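Local coordinates for protein phenol hydroxylase component phL (Pseudomonas stutzeri, PDB 3U52) that probably serves as a component of the multicomponent phenol hydroxylase that hydroxylates phenol, in the bacterial methane, phenol and alkene hydroxylase family, at residues M225-V230 / D255-S260. Sequence-based numbering, arbitrary orientation.
Sequences MMYPLV and DWYKES. With XE (xenon), chain B.
One face of the Y227 ring receives W256, whose CZ3 lies 3.6 Å from Y227 CZ near the ring's rim; the two planes are tilted at 47°, an oblique pairing. The Y257 ring carries on one face not the Y227 ring but its CB, a CH-pi contact 3.7 Å from the Y257 ring centroid and only 19° off the normal. The Y227 and Y257 rings are nearly parallel, yet slid apart so far that they barely overlap. Toward the phenol end of Y257, P228 crosses at about a right angle, with CG 3.8 Å from Y257 OH. CG stands anti to the backbone N in both W256 (chi1 174°) and Y257, which sends these neighbouring rings across to Y227. On the W256 ring, one face has S260 CB above its rim, while S260 OG donates a 2.8 Å hydrogen bond to Y257 O one turn back in the same helix. No hydrogen bond links the two segments; the polar ends turn to neighbouring helices, Y227 OH bonding E130 of helix 126-143 and W256 NE1 bonding D159 of helix 147-175. An alanine in place of Y227 would keep the CB over Y257 but is likely to leave E130 without its phenol partner and open a gap beneath W256. Xenon sits beside the cluster, 3.6 Å from Y257 CD2 and equally far from Y227 O, with D232 also lining its pocket. The segments, on helices 211-240 and 251-274, run roughly antiparallel with axes 10.9 Å apart, wide enough for aromatic rings to fill the interval. This buried aromatic cluster, with a xenon site at its flank, joins two core helices of the all-helical fold of the methane, phenol and alkene hydroxylase family.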
ATOM      1  N   MET D 225     -32.028 -23.887   9.101  1.00 27.42           N
ATOM      2  CA  MET D 225     -33.269 -23.784   9.855  1.00 28.01           C
ATOM      3  C   MET D 225     -33.027 -22.892  11.047  1.00 27.62           C
ATOM      4  O   MET D 225     -33.861 -22.030  11.344  1.00 28.01           O
ATOM      5  CB  MET D 225     -33.718 -25.179  10.339  1.00 29.09           C
ATOM      6  CG  MET D 225     -34.743 -25.867   9.427  1.00 32.82           C
ATOM      7  SD  MET D 225     -35.347 -27.407  10.173  1.00 42.74           S
ATOM      8  CE  MET D 225     -33.989 -28.516   9.781  1.00 36.21           C
ATOM      9  N   MET D 226     -31.880 -23.076  11.719  1.00 26.83           N
ATOM     10  CA  MET D 226     -31.563 -22.296  12.928  1.00 27.22           C
ATOM     11  C   MET D 226     -31.469 -20.775  12.737  1.00 26.26           C
ATOM     12  O   MET D 226     -32.034 -20.004  13.525  1.00 24.69           O
ATOM     13  CB  MET D 226     -30.266 -22.783  13.565  1.00 27.19           C
ATOM     14  CG  MET D 226     -29.878 -21.993  14.799  1.00 30.30           C
ATOM     15  SD  MET D 226     -28.524 -22.786  15.651  1.00 36.86           S
ATOM     16  CE  MET D 226     -27.196 -22.404  14.478  1.00 31.62           C
ATOM     17  N   TYR D 227     -30.685 -20.358  11.747  1.00 25.89           N
ATOM     18  CA  TYR D 227     -30.478 -18.939  11.511  1.00 27.00           C
ATOM     19  C   TYR D 227     -31.785 -18.203  11.198  1.00 26.54           C
ATOM     20  O   TYR D 227     -32.045 -17.198  11.817  1.00 27.25           O
ATOM     21  CB  TYR D 227     -29.363 -18.714  10.465  1.00 27.25           C
ATOM     22  CG  TYR D 227     -28.038 -18.643  11.157  1.00 27.63           C
ATOM     23  CD1 TYR D 227     -27.406 -19.791  11.585  1.00 26.01           C
ATOM     24  CD2 TYR D 227     -27.460 -17.396  11.470  1.00 31.04           C
ATOM     25  CE1 TYR D 227     -26.205 -19.737  12.262  1.00 30.25           C
ATOM     26  CE2 TYR D 227     -26.251 -17.313  12.154  1.00 30.04           C
ATOM     27  CZ  TYR D 227     -25.644 -18.486  12.545  1.00 30.64           C
ATOM     28  OH  TYR D 227     -24.458 -18.417  13.202  1.00 34.94           O
ATOM     29  N   PRO D 228     -32.606 -18.706  10.236  1.00 27.01           N
ATOM     30  CA  PRO D 228     -33.922 -18.038  10.078  1.00 27.42           C
ATOM     31  C   PRO D 228     -34.776 -18.041  11.348  1.00 28.05           C
ATOM     32  O   PRO D 228     -35.325 -17.003  11.698  1.00 28.17           O
ATOM     33  CB  PRO D 228     -34.597 -18.825   8.940  1.00 27.08           C
ATOM     34  CG  PRO D 228     -33.364 -19.412   8.117  1.00 26.36           C
ATOM     35  CD  PRO D 228     -32.423 -19.803   9.247  1.00 25.54           C
ATOM     36  N   LEU D 229     -34.850 -19.173  12.053  1.00 27.21           N
ATOM     37  CA  LEU D 229     -35.676 -19.234  13.262  1.00 26.49           C
ATOM     38  C   LEU D 229     -35.234 -18.203  14.276  1.00 26.46           C
ATOM     39  O   LEU D 229     -36.047 -17.459  14.817  1.00 26.46           O
ATOM     40  CB  LEU D 229     -35.646 -20.631  13.909  1.00 25.35           C
ATOM     41  CG  LEU D 229     -36.432 -20.806  15.224  1.00 26.19           C
ATOM     42  CD1 LEU D 229     -37.930 -20.595  15.019  1.00 22.12           C
ATOM     43  CD2 LEU D 229     -36.158 -22.197  15.789  1.00 28.25           C
ATOM     44  N   VAL D 230     -33.935 -18.168  14.534  1.00 26.53           N
ATOM     45  CA  VAL D 230     -33.389 -17.312  15.592  1.00 27.22           C
ATOM     46  C   VAL D 230     -33.252 -15.814  15.199  1.00 28.16           C
ATOM     47  O   VAL D 230     -33.733 -14.917  15.919  1.00 28.24           O
ATOM     48  CB  VAL D 230     -32.062 -17.869  16.143  1.00 26.53           C
ATOM     49  CG1 VAL D 230     -31.509 -16.928  17.237  1.00 27.28           C
ATOM     50  CG2 VAL D 230     -32.270 -19.260  16.729  1.00 24.90           C
ATOM     51  N   ASP D 255     -26.355 -10.509   8.291  1.00 21.83           N
ATOM     52  CA  ASP D 255     -25.501 -10.247   7.140  1.00 23.31           C
ATOM     53  C   ASP D 255     -24.621 -11.468   6.801  1.00 21.87           C
ATOM     54  O   ASP D 255     -24.484 -11.834   5.627  1.00 21.49           O
ATOM     55  CB  ASP D 255     -24.596  -9.010   7.427  1.00 24.51           C
ATOM     56  CG  ASP D 255     -25.369  -7.659   7.314  1.00 31.23           C
ATOM     57  OD1 ASP D 255     -26.522  -7.675   6.806  1.00 36.94           O
ATOM     58  OD2 ASP D 255     -24.840  -6.591   7.761  1.00 35.33           O
ATOM     59  N   TRP D 256     -24.001 -12.064   7.823  1.00 20.96           N
ATOM     60  CA  TRP D 256     -23.171 -13.272   7.645  1.00 21.20           C
ATOM     61  C   TRP D 256     -23.961 -14.402   6.953  1.00 21.43           C
ATOM     62  O   TRP D 256     -23.510 -15.010   5.965  1.00 20.02           O
ATOM     63  CB  TRP D 256     -22.592 -13.772   9.000  1.00 20.94           C
ATOM     64  CG  TRP D 256     -21.877 -15.080   8.851  1.00 21.26           C
ATOM     65  CD1 TRP D 256     -20.585 -15.252   8.435  1.00 20.54           C
ATOM     66  CD2 TRP D 256     -22.433 -16.412   8.991  1.00 22.92           C
ATOM     67  NE1 TRP D 256     -20.286 -16.599   8.356  1.00 21.13           N
ATOM     68  CE2 TRP D 256     -21.388 -17.332   8.701  1.00 22.11           C
ATOM     69  CE3 TRP D 256     -23.686 -16.914   9.405  1.00 24.37           C
ATOM     70  CZ2 TRP D 256     -21.566 -18.726   8.775  1.00 23.82           C
ATOM     71  CZ3 TRP D 256     -23.873 -18.307   9.450  1.00 22.79           C
ATOM     72  CH2 TRP D 256     -22.812 -19.193   9.123  1.00 23.68           C
ATOM     73  N   TYR D 257     -25.154 -14.661   7.474  1.00 21.28           N
ATOM     74  CA  TYR D 257     -26.002 -15.724   6.978  1.00 22.79           C
ATOM     75  C   TYR D 257     -26.361 -15.536   5.542  1.00 23.51           C
ATOM     76  O   TYR D 257     -26.231 -16.483   4.765  1.00 22.62           O
ATOM     77  CB  TYR D 257     -27.272 -15.869   7.797  1.00 22.71           C
ATOM     78  CG  TYR D 257     -28.118 -17.020   7.329  1.00 25.74           C
ATOM     79  CD1 TYR D 257     -27.660 -18.321   7.443  1.00 26.34           C
ATOM     80  CD2 TYR D 257     -29.362 -16.792   6.717  1.00 26.83           C
ATOM     81  CE1 TYR D 257     -28.421 -19.377   7.012  1.00 26.98           C
ATOM     82  CE2 TYR D 257     -30.143 -17.847   6.274  1.00 26.98           C
ATOM     83  CZ  TYR D 257     -29.653 -19.145   6.437  1.00 29.31           C
ATOM     84  OH  TYR D 257     -30.353 -20.219   6.016  1.00 27.03           O
ATOM     85  N   LYS D 258     -26.793 -14.326   5.174  1.00 23.95           N
ATOM     86  CA  LYS D 258     -27.141 -14.022   3.782  1.00 26.62           C
ATOM     87  C   LYS D 258     -25.979 -14.304   2.825  1.00 26.48           C
ATOM     88  O   LYS D 258     -26.170 -14.870   1.732  1.00 26.85           O
ATOM     89  CB  LYS D 258     -27.557 -12.545   3.648  1.00 27.82           C
ATOM     90  CG  LYS D 258     -28.937 -12.271   4.241  1.00 34.62           C
ATOM     91  CD  LYS D 258     -30.000 -13.143   3.455  1.00 44.76           C
ATOM     92  CE  LYS D 258     -30.996 -13.930   4.356  1.00 48.14           C
ATOM     93  NZ  LYS D 258     -32.346 -13.286   4.483  1.00 51.52           N
ATOM     94  N   GLU D 259     -24.783 -13.901   3.232  1.00 25.68           N
ATOM     95  CA  GLU D 259     -23.578 -14.152   2.417  1.00 25.64           C
ATOM     96  C   GLU D 259     -23.255 -15.654   2.327  1.00 24.07           C
ATOM     97  O   GLU D 259     -22.771 -16.123   1.321  1.00 24.36           O
ATOM     98  CB  GLU D 259     -22.396 -13.347   2.989  1.00 26.62           C
ATOM     99  CG  GLU D 259     -21.052 -13.615   2.288  1.00 28.94           C
ATOM    100  CD  GLU D 259     -19.862 -13.457   3.239  1.00 32.96           C
ATOM    101  OE1 GLU D 259     -19.442 -12.292   3.463  1.00 29.10           O
ATOM    102  OE2 GLU D 259     -19.364 -14.501   3.774  1.00 32.21           O
ATOM    103  N   SER D 260     -23.521 -16.413   3.382  1.00 23.21           N
ATOM    104  CA  SER D 260     -23.091 -17.802   3.438  1.00 23.65           C
ATOM    105  C   SER D 260     -23.931 -18.694   2.532  1.00 23.79           C
ATOM    106  O   SER D 260     -23.479 -19.708   2.035  1.00 23.78           O
ATOM    107  CB  SER D 260     -23.164 -18.314   4.867  1.00 24.61           C
ATOM    108  OG  SER D 260     -24.513 -18.592   5.196  1.00 28.60           O
TER
HETATM  109 XE    XE B 335     -31.334 -14.953   9.079  1.00 49.12          XE